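Local coordinates for protein diguanylate cyclase with PAS/PAC sensor (Marinobacter aquaeolei, PDB 3H9W) that probably makes the second messenger cyclic di-GMP from two GTP molecules, the present chain being its N-terminal PAS sensor domain, at residues I19-E24 and W29-W34. Sequence-based numbering, arbitrary orientation.
Sequences IGPQIE and WPQGSW
Q31 reaches across to the backbone that leads into helix 22-27, and its NE2 donates to I19 O at 2.7 Å. The N-H...O angle of 161° shows that the bond is nearly straight; I19 O lies only 8° out of the amide plane and the donor lies in the I19 carbonyl plane, which is likely to fix the rotation of the Q31 amide. Extension of the Q31 chain, with CG anti to the backbone N (chi1 171°), carries the group that far; alongside it runs P21, whose CB lies 3.5 Å from Q31 OE1. At the other end of the residue, E24 OE1 accepts from Q31 N at 2.8 Å, and the N-H comes from above the carboxylate plane. Q31 is thus gripped at backbone and side chain by two bonds to the 19-24 segment; an alanine here would probably leave I19 O without this donor and P21 without its flat neighbour.

Next to these bonds, I19 CD1 sits over one face of the W34 indole, offset toward the rim, 4.0 Å from W34 CD2, while I23 brings CG1 in obliquely to 3.6 Å from W34 CE2. At the indole edge, W34 NE1 donates in plane to a water, 2.8 Å away, which in turn donates to I23 O and W29 O, bridging the helix and the chain that follows it. R43 makes cation-pi contacts with both W29 and W34, and I19 and I23 also touch I5 of strand 5-10. The arrangement belongs to the PAS fold, where helices and connecting loops pack against an antiparallel five-stranded sheet of order 2-1-5-4-3; here it folds the loop following helix 22-27 back onto the strand-to-helix turn.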
ATOM      1  N   ILE A  19      -2.859  -6.132 -11.142  1.00 28.12           N
ATOM      2  CA  ILE A  19      -3.090  -6.687  -9.820  1.00 25.73           C
ATOM      3  C   ILE A  19      -2.104  -7.833  -9.668  1.00 23.91           C
ATOM      4  O   ILE A  19      -1.976  -8.675 -10.554  1.00 30.55           O
ATOM      5  CB  ILE A  19      -4.560  -7.166  -9.631  1.00 20.95           C
ATOM      6  CG1 ILE A  19      -4.764  -7.618  -8.183  1.00 22.73           C
ATOM      7  CG2 ILE A  19      -4.893  -8.279 -10.612  1.00 26.88           C
ATOM      8  CD1 ILE A  19      -6.227  -7.808  -7.808  1.00 19.77           C
ATOM      9  N   GLY A  20      -1.384  -7.834  -8.551  1.00 23.05           N
ATOM     10  CA  GLY A  20      -0.389  -8.860  -8.299  1.00 23.92           C
ATOM     11  C   GLY A  20      -0.848 -10.298  -8.437  1.00 22.24           C
ATOM     12  O   GLY A  20      -2.000 -10.622  -8.134  1.00 24.03           O
ATOM     13  N   PRO A  21       0.040 -11.193  -8.896  1.00 23.70           N
ATOM     14  CA  PRO A  21      -0.314 -12.604  -9.060  1.00 22.61           C
ATOM     15  C   PRO A  21      -0.664 -13.289  -7.745  1.00 23.73           C
ATOM     16  O   PRO A  21      -1.314 -14.329  -7.739  1.00 26.72           O
ATOM     17  CB  PRO A  21       0.926 -13.200  -9.727  1.00 32.16           C
ATOM     18  CG  PRO A  21       2.042 -12.330  -9.199  1.00 32.49           C
ATOM     19  CD  PRO A  21       1.437 -10.949  -9.298  1.00 25.89           C
ATOM     20  N   GLN A  22      -0.248 -12.701  -6.628  1.00 32.22           N
ATOM     21  CA  GLN A  22      -0.545 -13.281  -5.317  1.00 28.99           C
ATOM     22  C   GLN A  22      -2.060 -13.325  -5.068  1.00 28.45           C
ATOM     23  O   GLN A  22      -2.529 -14.044  -4.182  1.00 21.86           O
ATOM     24  CB  GLN A  22       0.119 -12.454  -4.211  1.00 39.15           C
ATOM     25  CG  GLN A  22       1.588 -12.107  -4.466  1.00 49.00           C
ATOM     26  CD  GLN A  22       1.782 -10.693  -5.014  1.00 49.82           C
ATOM     27  OE1 GLN A  22       1.261 -10.340  -6.074  1.00 32.59           O
ATOM     28  NE2 GLN A  22       2.546  -9.881  -4.287  1.00 55.78           N
ATOM     29  N   ILE A  23      -2.823 -12.556  -5.847  1.00 21.62           N
ATOM     30  CA  ILE A  23      -4.278 -12.524  -5.680  1.00 20.90           C
ATOM     31  C   ILE A  23      -4.887 -13.883  -6.020  1.00 27.44           C
ATOM     32  O   ILE A  23      -5.955 -14.248  -5.511  1.00 27.21           O
ATOM     33  CB  ILE A  23      -4.932 -11.425  -6.569  1.00 20.02           C
ATOM     34  CG1 ILE A  23      -6.402 -11.214  -6.167  1.00 21.11           C
ATOM     35  CG2 ILE A  23      -4.869 -11.827  -8.031  1.00 22.20           C
ATOM     36  CD1 ILE A  23      -6.593 -10.660  -4.749  1.00 25.18           C
ATOM     37  N   GLU A  24      -4.201 -14.636  -6.873  1.00 24.32           N
ATOM     38  CA  GLU A  24      -4.683 -15.950  -7.284  1.00 23.52           C
ATOM     39  C   GLU A  24      -4.442 -16.972  -6.176  1.00 28.19           C
ATOM     40  O   GLU A  24      -5.321 -17.780  -5.854  1.00 23.72           O
ATOM     41  CB  GLU A  24      -3.984 -16.383  -8.578  1.00 35.55           C
ATOM     42  CG  GLU A  24      -4.644 -17.563  -9.268  1.00 32.05           C
ATOM     43  CD  GLU A  24      -4.051 -17.847 -10.631  1.00 45.19           C
ATOM     44  OE1 GLU A  24      -3.845 -16.883 -11.402  1.00 37.08           O
ATOM     45  OE2 GLU A  24      -3.802 -19.032 -10.941  1.00 44.81           O
ATOM     46  N   TRP A  29      -9.283 -17.150  -7.771  1.00 21.20           N
ATOM     47  CA  TRP A  29      -9.697 -16.770  -9.117  1.00 19.62           C
ATOM     48  C   TRP A  29      -8.455 -16.509  -9.960  1.00 20.87           C
ATOM     49  O   TRP A  29      -7.447 -16.031  -9.448  1.00 21.95           O
ATOM     50  CB  TRP A  29     -10.549 -15.492  -9.090  1.00 18.77           C
ATOM     51  CG  TRP A  29     -11.637 -15.460  -8.048  1.00 22.36           C
ATOM     52  CD1 TRP A  29     -11.539 -14.982  -6.776  1.00 24.44           C
ATOM     53  CD2 TRP A  29     -12.997 -15.893  -8.213  1.00 25.69           C
ATOM     54  NE1 TRP A  29     -12.760 -15.081  -6.136  1.00 24.74           N
ATOM     55  CE2 TRP A  29     -13.669 -15.638  -6.997  1.00 16.82           C
ATOM     56  CE3 TRP A  29     -13.711 -16.469  -9.272  1.00 29.20           C
ATOM     57  CZ2 TRP A  29     -15.022 -15.939  -6.808  1.00 28.85           C
ATOM     58  CZ3 TRP A  29     -15.060 -16.769  -9.088  1.00 30.97           C
ATOM     59  CH2 TRP A  29     -15.701 -16.502  -7.860  1.00 25.16           C
ATOM     60  N   PRO A  30      -8.505 -16.831 -11.264  1.00 25.74           N
ATOM     61  CA  PRO A  30      -7.336 -16.587 -12.114  1.00 24.94           C
ATOM     62  C   PRO A  30      -6.968 -15.107 -12.030  1.00 21.38           C
ATOM     63  O   PRO A  30      -7.847 -14.249 -12.022  1.00 24.89           O
ATOM     64  CB  PRO A  30      -7.834 -16.971 -13.509  1.00 26.45           C
ATOM     65  CG  PRO A  30      -8.851 -18.033 -13.222  1.00 31.31           C
ATOM     66  CD  PRO A  30      -9.592 -17.471 -12.029  1.00 24.38           C
ATOM     67  N   GLN A  31      -5.678 -14.812 -11.954  1.00 20.19           N
ATOM     68  CA  GLN A  31      -5.230 -13.432 -11.875  1.00 29.04           C
ATOM     69  C   GLN A  31      -5.845 -12.597 -12.994  1.00 26.39           C
ATOM     70  O   GLN A  31      -6.296 -11.470 -12.772  1.00 25.31           O
ATOM     71  CB  GLN A  31      -3.701 -13.370 -11.952  1.00 22.19           C
ATOM     72  CG  GLN A  31      -3.128 -11.967 -12.093  1.00 31.20           C
ATOM     73  CD  GLN A  31      -1.615 -11.968 -12.213  1.00 37.09           C
ATOM     74  OE1 GLN A  31      -1.018 -12.958 -12.637  1.00 39.01           O
ATOM     75  NE2 GLN A  31      -0.987 -10.853 -11.853  1.00 32.00           N
ATOM     76  N   GLY A  32      -5.886 -13.159 -14.196  1.00 27.66           N
ATOM     77  CA  GLY A  32      -6.437 -12.428 -15.326  1.00 26.20           C
ATOM     78  C   GLY A  32      -7.929 -12.148 -15.260  1.00 24.25           C
ATOM     79  O   GLY A  32      -8.449 -11.379 -16.072  1.00 26.34           O
ATOM     80  N   SER A  33      -8.620 -12.760 -14.298  1.00 18.55           N
ATOM     81  CA  SER A  33     -10.066 -12.583 -14.147  1.00 20.72           C
ATOM     82  C   SER A  33     -10.449 -11.271 -13.463  1.00 25.82           C
ATOM     83  O   SER A  33     -11.612 -10.865 -13.487  1.00 22.46           O
ATOM     84  CB  SER A  33     -10.664 -13.742 -13.347  1.00 21.86           C
ATOM     85  OG  SER A  33     -10.337 -13.610 -11.971  1.00 27.19           O
ATOM     86  N   TRP A  34      -9.479 -10.618 -12.837  1.00 21.46           N
ATOM     87  CA  TRP A  34      -9.750  -9.352 -12.167  1.00 19.48           C
ATOM     88  C   TRP A  34      -9.702  -8.239 -13.204  1.00 22.37           C
ATOM     89  O   TRP A  34      -8.668  -7.608 -13.403  1.00 25.14           O
ATOM     90  CB  TRP A  34      -8.719  -9.116 -11.063  1.00 17.50           C
ATOM     91  CG  TRP A  34      -8.855 -10.092  -9.936  1.00 19.98           C
ATOM     92  CD1 TRP A  34      -8.388 -11.375  -9.896  1.00 22.99           C
ATOM     93  CD2 TRP A  34      -9.552  -9.879  -8.706  1.00 19.04           C
ATOM     94  NE1 TRP A  34      -8.753 -11.978  -8.709  1.00 19.76           N
ATOM     95  CE2 TRP A  34      -9.468 -11.079  -7.960  1.00 23.42           C
ATOM     96  CE3 TRP A  34     -10.245  -8.790  -8.158  1.00 21.40           C
ATOM     97  CZ2 TRP A  34     -10.048 -11.216  -6.688  1.00 19.88           C
ATOM     98  CZ3 TRP A  34     -10.820  -8.925  -6.896  1.00 23.43           C
ATOM     99  CH2 TRP A  34     -10.718 -10.132  -6.176  1.00 18.59           C
TER
HETATM  100  O   HOH W   1      -7.915 -14.351  -7.422  1.00 20.64           O